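Local coordinates for protein SeviL (Septifer virgatus, PDB 6LF2) that binds the saccharides of the glycolipids GM1b and asialo-GM1 as an R-type lectin of the trefoil fold, at the interface of chains A and B. Sequence-based numbering; all coordinates share one arbitrary frame. Chains: chain A/B, SeviL.

Contacts 1 and 2 are parts of one two-fold symmetric interface between two copies of SeviL. The centres of their C-alpha atoms lie about 12 Å apart. They share no residue, but they are joined in sequence: B:Gln15 of contact 2 lies near the end of strand 6-16, and B:Arg17 and B:Glu18 of contact 1 come just after it. Contact 2 is a mostly apolar centre of strands that meets its own twin residues. Contact 1 is a polar patch of loops to one side, and the symmetry repeats it with the chains exchanged. Together they suggest a possible dimer with a packed middle and polar flanks.

Contact 1: the interface of chains A and B. Residues chain A 38-39; chain B 17-18.
The backbone N-H of A:Met39 donates to the carbonyl oxygen of B:Arg17, with 2.9 Å between A:Met39 N and B:Arg17 O. A second polar link runs between side chains. The terminal nitrogen of A:Lys38 reaches the carboxylate of B:Glu18, and A:Lys38 NZ lies 3.1 Å from B:Glu18 OE1. This is both a hydrogen bond and a salt bridge. The nitrogen approaches the syn side of OE1 but sits 30° out of the carboxylate plane. B:Glu18 OE2 is farther away, 3.8 Å from A:Lys38 NZ, and the grip is therefore uneven. The two side chains bring these ends together differently. A:Lys38 is stretched out beyond CG, and its methylenes pass over the backbone carbonyls of B:Arg17 and B:Glu18. B:Glu18 instead bends at chi2 (71°), which turns its carboxylate towards the lysine tip. B:Arg17 comes from another side, its NH1 3.7 Å from A:Lys38 CE. B:Arg17 NH1 also lies 4.1 Å from A:Lys38 NZ, not in contact; the nearby carboxylate of B:Glu18 may offset these like charges in part. The A:Met39 side chain adds a looser apolar touch, with CG 4.0 Å from B:Arg17 CA. In the deposited pair of chains this loop-to-loop patch links the two copies through a backbone bond and a salt bridge; if the dimer is biological, it may help set their relative orientation.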
# COMPACT_ATOMS: atom_id res chain seq x y z
N LYS A 38 0.95 -4.88 10.98
CA LYS A 38 -0.41 -4.39 10.90
C LYS A 38 -0.47 -2.91 10.54
O LYS A 38 0.39 -2.12 10.93
CB LYS A 38 -1.11 -4.65 12.24
CG LYS A 38 -2.56 -4.25 12.29
CD LYS A 38 -3.30 -4.97 13.39
CE LYS A 38 -4.74 -4.48 13.48
NZ LYS A 38 -5.58 -5.46 14.23
N MET A 39 -1.51 -2.52 9.79
CA MET A 39 -1.68 -1.14 9.33
C MET A 39 -2.49 -0.35 10.36
O MET A 39 -3.69 -0.12 10.21
CB MET A 39 -2.36 -1.12 7.96
CG MET A 39 -1.61 -1.93 6.92
SD MET A 39 -2.27 -1.73 5.25
CE MET A 39 -1.93 0.01 4.95
N ARG B 17 -4.75 -5.36 5.75
CA ARG B 17 -4.67 -4.53 6.96
C ARG B 17 -3.98 -5.26 8.11
O ARG B 17 -3.30 -4.62 8.93
CB ARG B 17 -6.06 -4.10 7.40
CG ARG B 17 -6.05 -3.09 8.55
CD ARG B 17 -7.46 -2.57 8.76
NE ARG B 17 -7.54 -1.64 9.88
CZ ARG B 17 -7.63 -2.01 11.16
NH1 ARG B 17 -7.63 -3.30 11.47
NH2 ARG B 17 -7.71 -1.10 12.11
N GLU B 18 -4.16 -6.58 8.23
CA GLU B 18 -3.77 -7.25 9.46
C GLU B 18 -2.27 -7.50 9.55
O GLU B 18 -1.72 -7.48 10.66
CB GLU B 18 -4.57 -8.55 9.60
CG GLU B 18 -4.36 -9.27 10.92
CD GLU B 18 -5.01 -8.57 12.10
OE1 GLU B 18 -5.72 -7.56 11.92
OE2 GLU B 18 -4.81 -9.05 13.24

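Contact 2: the interface of chains A and B. Residues chain A 13, 15, 127, 129-130; chain B 15, 127, 129-130.
A:Phe129 and B:Phe129 lie face to face at the middle of the interface. Their rings are stacked, with centroids 3.6 Å apart and planes 11° from parallel. The rings are slightly offset, and A:Phe129 CD1 comes 3.4 Å from B:Phe129 CG. Each phenylalanine has CG between its backbone N and carbonyl carbon (chi1 59° in A:Phe129), a crowded position that turns the ring across to its twin. The other face of the A:Phe129 ring rests against A:Tyr13 CB of its own chain. An isoleucine of the partner chain packs at the edge of each ring. A:Ile127 CD1 lies in plane at the edge of B:Phe129, 3.9 Å from its CE1, and B:Ile127 CD1 does the same for A:Phe129. B:Ile127 CD1 also touches the A:Tyr13 ring, 3.8 Å from its CE2. Beside the stack, A:Gln15 and B:Gln15 approach from opposite directions and pair their amides. A:Gln15 NE2 donates to B:Gln15 OE1 over 2.9 Å, and B:Gln15 NE2 returns an equal bond to A:Gln15 OE1. The amide planes are 8° apart, and each N-H meets a carbonyl lone pair in plane. This pair of reciprocal hydrogen bonds fixes the flip of both amides. Each OE1 also sits at the edge of its own chain's Phe129 ring. The residues come from strand 12-16 in chain A (6-16 in chain B) and the last strand, 126-130, of the trefoil.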
# COMPACT_ATOMS: atom_id res chain seq x y z
N TYR A 13 -0.65 6.71 3.45
CA TYR A 13 0.38 5.89 4.07
C TYR A 13 1.69 6.12 3.32
O TYR A 13 1.68 6.43 2.13
CB TYR A 13 0.02 4.40 4.00
CG TYR A 13 -1.23 4.01 4.76
CD1 TYR A 13 -1.16 3.71 6.12
CD2 TYR A 13 -2.46 3.91 4.12
CE1 TYR A 13 -2.30 3.35 6.83
CE2 TYR A 13 -3.62 3.54 4.83
CZ TYR A 13 -3.52 3.25 6.18
OH TYR A 13 -4.63 2.89 6.92
N GLN A 15 5.13 4.20 2.63
CA GLN A 15 5.59 2.82 2.71
C GLN A 15 6.89 2.63 1.93
O GLN A 15 7.04 3.15 0.82
CB GLN A 15 4.52 1.87 2.18
CG GLN A 15 4.87 0.42 2.32
CD GLN A 15 3.64 -0.45 2.27
OE1 GLN A 15 2.77 -0.34 3.13
NE2 GLN A 15 3.55 -1.31 1.26
N ILE A 127 6.56 4.77 -1.42
CA ILE A 127 5.30 4.96 -2.14
C ILE A 127 4.30 5.58 -1.17
O ILE A 127 4.14 5.10 -0.04
CB ILE A 127 4.80 3.65 -2.76
CG1 ILE A 127 3.49 3.87 -3.53
CG2 ILE A 127 4.69 2.52 -1.73
CD1 ILE A 127 3.22 2.78 -4.55
N PHE A 129 0.56 6.36 -0.67
CA PHE A 129 -0.72 5.98 -1.25
C PHE A 129 -1.90 6.43 -0.39
O PHE A 129 -1.82 6.53 0.84
CB PHE A 129 -0.80 4.46 -1.55
CG PHE A 129 -0.61 3.55 -0.35
CD1 PHE A 129 -1.71 3.07 0.35
CD2 PHE A 129 0.65 3.09 0.01
CE1 PHE A 129 -1.56 2.18 1.42
CE2 PHE A 129 0.81 2.22 1.09
CZ PHE A 129 -0.30 1.75 1.78
N LYS A 130 -3.00 6.72 -1.08
CA LYS A 130 -4.18 7.30 -0.44
C LYS A 130 -4.69 6.41 0.68
O LYS A 130 -4.84 5.19 0.50
CB LYS A 130 -5.27 7.51 -1.49
CG LYS A 130 -4.86 8.46 -2.62
CD LYS A 130 -6.08 9.03 -3.35
CE LYS A 130 -6.25 10.54 -3.08
NZ LYS A 130 -5.18 11.39 -3.68
N GLN B 15 -3.18 -5.05 -0.52
CA GLN B 15 -2.45 -5.20 0.73
C GLN B 15 -3.40 -5.42 1.90
O GLN B 15 -4.48 -4.82 1.95
CB GLN B 15 -1.58 -3.95 0.96
CG GLN B 15 -0.70 -4.02 2.21
CD GLN B 15 0.43 -3.00 2.17
OE1 GLN B 15 1.27 -3.02 1.26
NE2 GLN B 15 0.46 -2.12 3.17
N ILE B 127 -6.59 -3.11 1.38
CA ILE B 127 -6.52 -1.80 0.75
C ILE B 127 -5.87 -2.00 -0.62
O ILE B 127 -4.82 -2.64 -0.73
CB ILE B 127 -5.75 -0.80 1.64
CG1 ILE B 127 -5.72 0.59 0.99
CG2 ILE B 127 -4.36 -1.32 1.98
CD1 ILE B 127 -5.42 1.71 1.98
N PHE B 129 -4.37 -0.09 -3.56
CA PHE B 129 -3.87 1.24 -3.83
C PHE B 129 -3.11 1.30 -5.15
O PHE B 129 -2.49 0.33 -5.58
CB PHE B 129 -2.99 1.78 -2.68
CG PHE B 129 -1.76 0.94 -2.36
CD1 PHE B 129 -0.53 1.24 -2.95
CD2 PHE B 129 -1.80 -0.06 -1.39
CE1 PHE B 129 0.60 0.54 -2.64
CE2 PHE B 129 -0.66 -0.78 -1.07
CZ PHE B 129 0.55 -0.48 -1.69
N LYS B 130 -3.19 2.48 -5.78
CA LYS B 130 -2.60 2.71 -7.10
C LYS B 130 -1.11 2.39 -7.10
O LYS B 130 -0.37 2.86 -6.24
CB LYS B 130 -2.80 4.17 -7.50
CG LYS B 130 -4.25 4.59 -7.62
CD LYS B 130 -4.37 6.08 -7.89
CE LYS B 130 -5.84 6.49 -7.90
NZ LYS B 130 -6.56 6.01 -6.69